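Local coordinates for protein catalase (Corynebacterium glutamicum, PDB 4B7H) that breaks down hydrogen peroxide to water and oxygen at a haem iron, carries bound NADPH, and is inhibited by nitric oxide, at residues A[451-456]-A[495-500]; A[458-463]-A[467-472]. All coordinates share one frame; numbering follows the deposited sequence.

Contact 1. Residues A[451-456]-A[495-500]; sequences DDFIQP and WNNVDE. With NDP (NADPH dihydro-nicotinamide-adenine-dinucleotide phosphate), chain H.
Phe-453 lies against Asn-497 and Val-498 where the start of helix 454-463 meets the end of helix 487-498, in the C-terminal helical region of the catalase fold. A CH-pi contact leads: Asn-497 CB sits over the centre of the Phe-453 ring, 3.4 Å from the centroid and only 5° off the ring normal. With CG anti to its carbonyl carbon (chi1 -63°), the phenyl group swings across to the other helix, while Asp-452 CB lies over the opposite face, offset toward the rim. The Asn-497 amide is turned 61° from the ring plane, a polar group suited to this exposed helix end, since its methylene does the packing.

Apolar contacts continue inward. Val-498 divides its branches: CG2 meets the ring edge at Phe-453 CD1, 3.7 Å away, and CG1 reaches Pro-456 CB at 3.9 Å. Compact, branched valine can thus serve two neighbours, and proline fits the first turn of a helix, where no N-H is required.

Polar links flank this packing. Asp-451 forms an Asx motif, its OD1 accepting a 2.7 Å bond from Ile-454 N through the syn lone pair, and a weak bond from Phe-453 N. Gln-455 O receives a weak bond from the ribose hydroxyl O3D of NADPH. Water bridges the two backbones, donating to Phe-453 O at 3.1 Å and to Val-498 O at 2.7 Å.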
loop_
_atom_site.group_PDB
_atom_site.type_symbol
_atom_site.label_atom_id
_atom_site.label_comp_id
_atom_site.label_asym_id
_atom_site.label_seq_id
_atom_site.Cartn_x
_atom_site.Cartn_y
_atom_site.Cartn_z
ATOM N N ASP A 451 40.451 -2.989 -19.342
ATOM C CA ASP A 451 39.923 -4.316 -19.650
ATOM C C ASP A 451 39.236 -4.806 -18.375
ATOM O O ASP A 451 39.175 -4.070 -17.384
ATOM C CB ASP A 451 41.022 -5.286 -20.139
ATOM C CG ASP A 451 41.750 -5.991 -19.003
ATOM O OD1 ASP A 451 41.922 -5.403 -17.919
ATOM O OD2 ASP A 451 42.152 -7.156 -19.197
ATOM N N ASP A 452 38.733 -6.035 -18.379
ATOM C CA ASP A 452 37.998 -6.539 -17.217
ATOM C C ASP A 452 38.879 -7.214 -16.168
ATOM O O ASP A 452 38.413 -7.498 -15.066
ATOM C CB ASP A 452 36.905 -7.517 -17.655
ATOM C CG ASP A 452 35.798 -6.848 -18.446
ATOM O OD1 ASP A 452 35.567 -5.631 -18.258
ATOM O OD2 ASP A 452 35.136 -7.539 -19.246
ATOM N N PHE A 453 40.141 -7.468 -16.498
ATOM C CA PHE A 453 40.970 -8.337 -15.673
ATOM C C PHE A 453 42.262 -7.749 -15.114
ATOM O O PHE A 453 42.825 -8.315 -14.181
ATOM C CB PHE A 453 41.299 -9.629 -16.431
ATOM C CG PHE A 453 40.090 -10.449 -16.758
ATOM C CD1 PHE A 453 39.474 -11.208 -15.778
ATOM C CD2 PHE A 453 39.554 -10.444 -18.042
ATOM C CE1 PHE A 453 38.352 -11.964 -16.073
ATOM C CE2 PHE A 453 38.426 -11.188 -18.341
ATOM C CZ PHE A 453 37.828 -11.954 -17.353
ATOM N N ILE A 454 42.746 -6.640 -15.669
ATOM C CA ILE A 454 44.065 -6.151 -15.261
ATOM C C ILE A 454 44.120 -5.734 -13.790
ATOM O O ILE A 454 45.072 -6.064 -13.082
ATOM C CB ILE A 454 44.618 -5.036 -16.193
ATOM C CG1 ILE A 454 46.100 -4.785 -15.894
ATOM C CG2 ILE A 454 43.803 -3.743 -16.076
ATOM C CD1 ILE A 454 46.952 -6.027 -16.002
ATOM N N GLN A 455 43.099 -5.032 -13.314
ATOM C CA GLN A 455 43.136 -4.562 -11.933
ATOM C C GLN A 455 43.102 -5.673 -10.867
ATOM O O GLN A 455 43.885 -5.625 -9.926
ATOM C CB GLN A 455 42.098 -3.460 -11.681
ATOM C CG GLN A 455 42.456 -2.138 -12.383
ATOM C CD GLN A 455 41.755 -0.952 -11.772
ATOM O OE1 GLN A 455 40.728 -1.100 -11.120
ATOM N NE2 GLN A 455 42.306 0.234 -11.972
ATOM N N PRO A 456 42.213 -6.678 -11.005
ATOM C CA PRO A 456 42.341 -7.766 -10.025
ATOM C C PRO A 456 43.640 -8.546 -10.204
ATOM O O PRO A 456 44.145 -9.109 -9.231
ATOM C CB PRO A 456 41.126 -8.665 -10.317
ATOM C CG PRO A 456 40.683 -8.291 -11.706
ATOM C CD PRO A 456 40.995 -6.823 -11.825
ATOM N N TRP A 495 39.129 -17.238 -13.853
ATOM C CA TRP A 495 40.248 -17.056 -12.933
ATOM C C TRP A 495 41.603 -17.042 -13.635
ATOM O O TRP A 495 42.489 -16.284 -13.247
ATOM C CB TRP A 495 40.180 -18.047 -11.763
ATOM C CG TRP A 495 39.015 -17.690 -10.898
ATOM C CD1 TRP A 495 37.849 -18.396 -10.734
ATOM C CD2 TRP A 495 38.866 -16.484 -10.142
ATOM N NE1 TRP A 495 36.997 -17.706 -9.899
ATOM C CE2 TRP A 495 37.596 -16.533 -9.523
ATOM C CE3 TRP A 495 39.688 -15.371 -9.917
ATOM C CZ2 TRP A 495 37.134 -15.514 -8.694
ATOM C CZ3 TRP A 495 39.230 -14.361 -9.096
ATOM C CH2 TRP A 495 37.960 -14.435 -8.497
ATOM N N ASN A 496 41.750 -17.840 -14.687
ATOM C CA ASN A 496 42.972 -17.780 -15.490
ATOM C C ASN A 496 43.179 -16.391 -16.078
ATOM O O ASN A 496 44.310 -15.909 -16.157
ATOM C CB ASN A 496 42.946 -18.812 -16.619
ATOM C CG ASN A 496 43.200 -20.219 -16.127
ATOM O OD1 ASN A 496 43.736 -20.423 -15.032
ATOM N ND2 ASN A 496 42.828 -21.203 -16.937
ATOM N N ASN A 497 42.082 -15.745 -16.477
ATOM C CA ASN A 497 42.156 -14.404 -17.051
ATOM C C ASN A 497 42.586 -13.356 -16.031
ATOM O O ASN A 497 43.238 -12.380 -16.385
ATOM C CB ASN A 497 40.827 -13.997 -17.692
ATOM C CG ASN A 497 40.561 -14.702 -19.014
ATOM O OD1 ASN A 497 39.414 -14.795 -19.456
ATOM N ND2 ASN A 497 41.611 -15.199 -19.647
ATOM N N VAL A 498 42.204 -13.536 -14.768
ATOM C CA VAL A 498 42.728 -12.670 -13.714
ATOM C C VAL A 498 44.240 -12.881 -13.575
ATOM O O VAL A 498 45.030 -11.927 -13.629
ATOM C CB VAL A 498 42.007 -12.913 -12.365
ATOM C CG1 VAL A 498 42.703 -12.161 -11.247
ATOM C CG2 VAL A 498 40.541 -12.492 -12.463
ATOM N N ASP A 499 44.637 -14.141 -13.420
ATOM C CA ASP A 499 46.046 -14.508 -13.303
ATOM C C ASP A 499 46.183 -16.015 -13.489
ATOM O O ASP A 499 45.433 -16.794 -12.890
ATOM C CB ASP A 499 46.597 -14.087 -11.939
ATOM C CG ASP A 499 48.044 -14.464 -11.759
ATOM O OD1 ASP A 499 48.309 -15.612 -11.339
ATOM O OD2 ASP A 499 48.917 -13.619 -12.041
ATOM N N GLU A 500 47.132 -16.432 -14.321
ATOM C CA GLU A 500 47.256 -17.846 -14.646
ATOM C C GLU A 500 47.647 -18.693 -13.438
ATOM O O GLU A 500 47.240 -19.849 -13.334
ATOM C CB GLU A 500 48.251 -18.058 -15.785
ATOM C CG GLU A 500 47.711 -17.666 -17.144
ATOM C CD GLU A 500 48.668 -18.007 -18.266
ATOM O OE1 GLU A 500 49.892 -17.818 -18.088
ATOM O OE2 GLU A 500 48.197 -18.474 -19.325
HETATM P PA NDP H . 48.387 0.467 -3.511
HETATM O O1A NDP H . 49.504 -0.409 -3.078
HETATM O O2A NDP H . 48.687 1.916 -3.337
HETATM O O5B NDP H . 47.087 0.073 -2.663
HETATM C C5B NDP H . 46.707 -1.276 -2.528
HETATM C C4B NDP H . 45.415 -1.284 -1.727
HETATM O O4B NDP H . 44.963 -2.623 -1.589
HETATM C C3B NDP H . 45.629 -0.708 -0.326
HETATM O O3B NDP H . 44.555 0.151 0.008
HETATM C C2B NDP H . 45.645 -1.958 0.534
HETATM O O2B NDP H . 45.298 -1.766 1.892
HETATM C C1B NDP H . 44.662 -2.832 -0.231
HETATM N N9A NDP H . 44.672 -4.243 0.204
HETATM C C8A NDP H . 45.615 -4.874 0.975
HETATM N N7A NDP H . 45.235 -6.157 1.167
HETATM C C5A NDP H . 44.053 -6.356 0.532
HETATM C C6A NDP H . 43.229 -7.473 0.407
HETATM N N6A NDP H . 43.370 -8.506 1.238
HETATM N N1A NDP H . 42.070 -7.370 -0.328
HETATM C C2A NDP H . 41.723 -6.175 -0.924
HETATM N N3A NDP H . 42.542 -5.070 -0.794
HETATM C C4A NDP H . 43.689 -5.160 -0.076
HETATM O O3 NDP H . 48.023 0.096 -5.046
HETATM P PN NDP H . 46.863 0.798 -5.924
HETATM O O1N NDP H . 46.168 1.855 -5.137
HETATM O O2N NDP H . 47.473 1.112 -7.238
HETATM O O5D NDP H . 45.820 -0.404 -6.172
HETATM C C5D NDP H . 46.292 -1.707 -6.460
HETATM C C4D NDP H . 45.156 -2.697 -6.302
HETATM O O4D NDP H . 44.724 -2.681 -4.956
HETATM C C3D NDP H . 43.956 -2.306 -7.151
HETATM O O3D NDP H . 43.999 -2.927 -8.427
HETATM C C2D NDP H . 42.780 -2.756 -6.301
HETATM O O2D NDP H . 42.422 -4.063 -6.654
HETATM C C1D NDP H . 43.309 -2.797 -4.871
HETATM N N1N NDP H . 42.753 -1.701 -4.048
HETATM C C2N NDP H . 42.761 -0.432 -4.551
HETATM C C3N NDP H . 42.264 0.649 -3.840
HETATM C C7N NDP H . 42.301 1.994 -4.488
HETATM O O7N NDP H . 41.321 2.929 -4.142
HETATM N N7N NDP H . 43.237 2.273 -5.390
HETATM C C4N NDP H . 41.679 0.501 -2.451
HETATM C C5N NDP H . 41.721 -0.929 -1.994
HETATM C C6N NDP H . 42.242 -1.945 -2.797
HETATM P P2B NDP H . 46.441 -1.541 3.012
HETATM O O1X NDP H . 47.407 -2.705 2.933
HETATM O O2X NDP H . 47.136 -0.229 2.718
HETATM O O3X NDP H . 45.739 -1.491 4.357
HETATM O O HOH W 1 45.307 -9.765 -15.290
#

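Contact 2. Residues A[458-463]-A[467-472]; sequences ILYREV and GEKERL. With NDP (NADPH dihydro-nicotinamide-adenine-dinucleotide phosphate), chain H.
Tyr-460 and Lys-469 pack across an antiparallel helical hairpin, in which a short turn joins helix 454-463 to helix 466-479. The segment axes approach to 10.2 Å with 148° between their directions, and side chains bridge the gap.

Aromatic and apolar packing comes first. The lysine chain runs over one face of the tyrosine ring at about a right angle to it, with Lys-469 CE 3.8 Å from the Tyr-460 centroid and 22° off the normal. A bend at chi3 folds CE back over the ring, and NZ follows as an off-centre cation-pi partner, 5.0 Å from the same centroid. Lysine suits the spot because its methylenes cover the aromatic face while its ammonium forms a salt bridge with Glu-466. Leu-472 CD2 adds an apolar contact, 3.9 Å from Tyr-460 CD1, next to Leu-502 of helix 500-514, which touches both side chains.

Polar contacts across the hairpin go through water. One molecule lies in the plane of the Tyr-460 ring, 2.7 Å from OH, and donates to Lys-469 O, so the buried phenol has a polar partner.

The cofactor occupies the flank. Leu-459 packs on the nicotinamide ribose, and Val-463 lays CG1 against the adenosine, 3.7 Å from O4B of NADPH; aliphatic side chains fit these sugar surfaces. A second water donates to Val-463 O and, weakly, to Glu-468 OE1. The extended Glu-468 side chain carries its carboxylate to the adenine, OE2 accepting from the amino group N6A of NADPH at 3.0 Å, with an N-H...O angle of 149°.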
loop_
_atom_site.group_PDB
_atom_site.type_symbol
_atom_site.label_atom_id
_atom_site.label_comp_id
_atom_site.label_asym_id
_atom_site.label_seq_id
_atom_site.Cartn_x
_atom_site.Cartn_y
_atom_site.Cartn_z
ATOM N N ILE A 458 46.539 -7.169 -10.963
ATOM C CA ILE A 458 47.470 -6.324 -10.218
ATOM C C ILE A 458 47.344 -6.543 -8.704
ATOM O O ILE A 458 48.349 -6.649 -7.990
ATOM C CB ILE A 458 47.271 -4.828 -10.573
ATOM C CG1 ILE A 458 47.766 -4.551 -11.996
ATOM C CG2 ILE A 458 48.013 -3.935 -9.597
ATOM C CD1 ILE A 458 47.434 -3.158 -12.514
ATOM N N LEU A 459 46.110 -6.608 -8.212
ATOM C CA LEU A 459 45.879 -6.910 -6.802
ATOM C C LEU A 459 46.563 -8.230 -6.432
ATOM O O LEU A 459 47.304 -8.301 -5.451
ATOM C CB LEU A 459 44.378 -6.966 -6.496
ATOM C CG LEU A 459 43.902 -7.419 -5.105
ATOM C CD1 LEU A 459 44.431 -6.512 -3.998
ATOM C CD2 LEU A 459 42.373 -7.478 -5.056
ATOM N N TYR A 460 46.341 -9.260 -7.244
ATOM C CA TYR A 460 46.946 -10.568 -7.004
ATOM C C TYR A 460 48.475 -10.561 -7.100
ATOM O O TYR A 460 49.159 -11.106 -6.234
ATOM C CB TYR A 460 46.362 -11.614 -7.966
ATOM C CG TYR A 460 46.818 -13.025 -7.671
ATOM C CD1 TYR A 460 46.251 -13.757 -6.635
ATOM C CD2 TYR A 460 47.826 -13.622 -8.420
ATOM C CE1 TYR A 460 46.673 -15.055 -6.355
ATOM C CE2 TYR A 460 48.252 -14.919 -8.151
ATOM C CZ TYR A 460 47.673 -15.625 -7.119
ATOM O OH TYR A 460 48.093 -16.907 -6.850
ATOM N N ARG A 461 49.007 -9.941 -8.147
ATOM C CA ARG A 461 50.438 -10.027 -8.437
ATOM C C ARG A 461 51.303 -9.024 -7.681
ATOM O O ARG A 461 52.491 -9.279 -7.455
ATOM C CB ARG A 461 50.685 -9.874 -9.941
ATOM C CG ARG A 461 50.201 -11.051 -10.772
ATOM C CD ARG A 461 50.564 -10.890 -12.238
ATOM N NE ARG A 461 49.777 -9.848 -12.897
ATOM C CZ ARG A 461 48.572 -10.042 -13.431
ATOM N NH1 ARG A 461 47.999 -11.240 -13.378
ATOM N NH2 ARG A 461 47.936 -9.035 -14.014
ATOM N N GLU A 462 50.722 -7.894 -7.290
ATOM C CA GLU A 462 51.516 -6.800 -6.733
ATOM C C GLU A 462 51.154 -6.383 -5.308
ATOM O O GLU A 462 51.947 -5.725 -4.639
ATOM C CB GLU A 462 51.445 -5.581 -7.658
ATOM C CG GLU A 462 51.927 -5.859 -9.068
ATOM C CD GLU A 462 51.836 -4.645 -9.977
ATOM O OE1 GLU A 462 51.950 -3.503 -9.483
ATOM O OE2 GLU A 462 51.654 -4.836 -11.195
ATOM N N VAL A 463 49.963 -6.748 -4.846
ATOM C CA VAL A 463 49.484 -6.277 -3.546
ATOM C C VAL A 463 49.369 -7.387 -2.498
ATOM O O VAL A 463 49.909 -7.269 -1.393
ATOM C CB VAL A 463 48.117 -5.577 -3.665
ATOM C CG1 VAL A 463 47.579 -5.209 -2.281
ATOM C CG2 VAL A 463 48.218 -4.345 -4.557
ATOM N N GLY A 467 49.985 -15.492 1.838
ATOM C CA GLY A 467 48.862 -16.051 2.577
ATOM C C GLY A 467 47.525 -15.608 2.008
ATOM O O GLY A 467 46.599 -16.417 1.864
ATOM N N GLU A 468 47.418 -14.322 1.678
ATOM C CA GLU A 468 46.216 -13.794 1.048
ATOM C C GLU A 468 45.959 -14.453 -0.301
ATOM O O GLU A 468 44.817 -14.770 -0.633
ATOM C CB GLU A 468 46.312 -12.271 0.903
ATOM C CG GLU A 468 46.261 -11.528 2.235
ATOM C CD GLU A 468 46.551 -10.046 2.097
ATOM O OE1 GLU A 468 47.485 -9.684 1.347
ATOM O OE2 GLU A 468 45.847 -9.226 2.736
ATOM N N LYS A 469 47.023 -14.678 -1.068
ATOM C CA LYS A 469 46.898 -15.302 -2.379
ATOM C C LYS A 469 46.384 -16.735 -2.260
ATOM O O LYS A 469 45.516 -17.161 -3.034
ATOM C CB LYS A 469 48.232 -15.256 -3.124
ATOM C CG LYS A 469 48.625 -13.855 -3.537
ATOM C CD LYS A 469 50.097 -13.765 -3.868
ATOM C CE LYS A 469 50.388 -14.296 -5.247
ATOM N NZ LYS A 469 51.841 -14.173 -5.562
ATOM N N GLU A 470 46.907 -17.473 -1.286
ATOM C CA GLU A 470 46.488 -18.854 -1.084
ATOM C C GLU A 470 45.065 -18.934 -0.531
ATOM O O GLU A 470 44.247 -19.713 -1.027
ATOM C CB GLU A 470 47.470 -19.599 -0.174
ATOM C CG GLU A 470 47.049 -21.025 0.189
ATOM C CD GLU A 470 47.088 -22.000 -0.982
ATOM O OE1 GLU A 470 47.679 -21.676 -2.042
ATOM O OE2 GLU A 470 46.533 -23.114 -0.836
ATOM N N ARG A 471 44.762 -18.127 0.485
ATOM C CA ARG A 471 43.399 -18.107 1.024
ATOM C C ARG A 471 42.370 -17.720 -0.039
ATOM O O ARG A 471 41.270 -18.274 -0.071
ATOM C CB ARG A 471 43.289 -17.195 2.250
ATOM C CG ARG A 471 44.035 -17.729 3.466
ATOM C CD ARG A 471 43.712 -16.940 4.728
ATOM N NE ARG A 471 44.159 -15.557 4.635
ATOM C CZ ARG A 471 45.395 -15.144 4.902
ATOM N NH1 ARG A 471 46.330 -16.018 5.266
ATOM N NH2 ARG A 471 45.697 -13.858 4.791
ATOM N N LEU A 472 42.737 -16.786 -0.916
ATOM C CA LEU A 472 41.873 -16.394 -2.031
ATOM C C LEU A 472 41.488 -17.606 -2.878
ATOM O O LEU A 472 40.307 -17.829 -3.153
ATOM C CB LEU A 472 42.565 -15.338 -2.896
ATOM C CG LEU A 472 41.859 -14.916 -4.187
ATOM C CD1 LEU A 472 40.490 -14.274 -3.905
ATOM C CD2 LEU A 472 42.747 -13.959 -4.962
HETATM P PA NDP H . 48.387 0.467 -3.511
HETATM O O1A NDP H . 49.504 -0.409 -3.078
HETATM O O2A NDP H . 48.687 1.916 -3.337
HETATM O O5B NDP H . 47.087 0.073 -2.663
HETATM C C5B NDP H . 46.707 -1.276 -2.528
HETATM C C4B NDP H . 45.415 -1.284 -1.727
HETATM O O4B NDP H . 44.963 -2.623 -1.589
HETATM C C3B NDP H . 45.629 -0.708 -0.326
HETATM O O3B NDP H . 44.555 0.151 0.008
HETATM C C2B NDP H . 45.645 -1.958 0.534
HETATM O O2B NDP H . 45.298 -1.766 1.892
HETATM C C1B NDP H . 44.662 -2.832 -0.231
HETATM N N9A NDP H . 44.672 -4.243 0.204
HETATM C C8A NDP H . 45.615 -4.874 0.975
HETATM N N7A NDP H . 45.235 -6.157 1.167
HETATM C C5A NDP H . 44.053 -6.356 0.532
HETATM C C6A NDP H . 43.229 -7.473 0.407
HETATM N N6A NDP H . 43.370 -8.506 1.238
HETATM N N1A NDP H . 42.070 -7.370 -0.328
HETATM C C2A NDP H . 41.723 -6.175 -0.924
HETATM N N3A NDP H . 42.542 -5.070 -0.794
HETATM C C4A NDP H . 43.689 -5.160 -0.076
HETATM O O3 NDP H . 48.023 0.096 -5.046
HETATM P PN NDP H . 46.863 0.798 -5.924
HETATM O O1N NDP H . 46.168 1.855 -5.137
HETATM O O2N NDP H . 47.473 1.112 -7.238
HETATM O O5D NDP H . 45.820 -0.404 -6.172
HETATM C C5D NDP H . 46.292 -1.707 -6.460
HETATM C C4D NDP H . 45.156 -2.697 -6.302
HETATM O O4D NDP H . 44.724 -2.681 -4.956
HETATM C C3D NDP H . 43.956 -2.306 -7.151
HETATM O O3D NDP H . 43.999 -2.927 -8.427
HETATM C C2D NDP H . 42.780 -2.756 -6.301
HETATM O O2D NDP H . 42.422 -4.063 -6.654
HETATM C C1D NDP H . 43.309 -2.797 -4.871
HETATM N N1N NDP H . 42.753 -1.701 -4.048
HETATM C C2N NDP H . 42.761 -0.432 -4.551
HETATM C C3N NDP H . 42.264 0.649 -3.840
HETATM C C7N NDP H . 42.301 1.994 -4.488
HETATM O O7N NDP H . 41.321 2.929 -4.142
HETATM N N7N NDP H . 43.237 2.273 -5.390
HETATM C C4N NDP H . 41.679 0.501 -2.451
HETATM C C5N NDP H . 41.721 -0.929 -1.994
HETATM C C6N NDP H . 42.242 -1.945 -2.797
HETATM P P2B NDP H . 46.441 -1.541 3.012
HETATM O O1X NDP H . 47.407 -2.705 2.933
HETATM O O2X NDP H . 47.136 -0.229 2.718
HETATM O O3X NDP H . 45.739 -1.491 4.357
HETATM O O HOH W 2 46.681 -18.515 -5.236
HETATM O O HOH W 3 48.908 -6.526 1.225
#

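How the contacts relate
Both contacts use helix 454-463: contact 1 joins its beginning to the end of helix 487-498, and contact 2 its later turns to helix 466-479. In sequence, the segments of contact 2 both lie between the two segments of contact 1, and the contact centres are 12 Å apart. A salt bridge from Arg-461 NH1 to Asp-499 OD2 ties them directly, with a probable hydrogen bond from the same NH1 to Val-498 O. All four segments belong to the C-terminal catalase-related immune-responsive region. Since both contacts also touch NADPH, the shared helix links the packing of this region to one wall of the cofactor pocket.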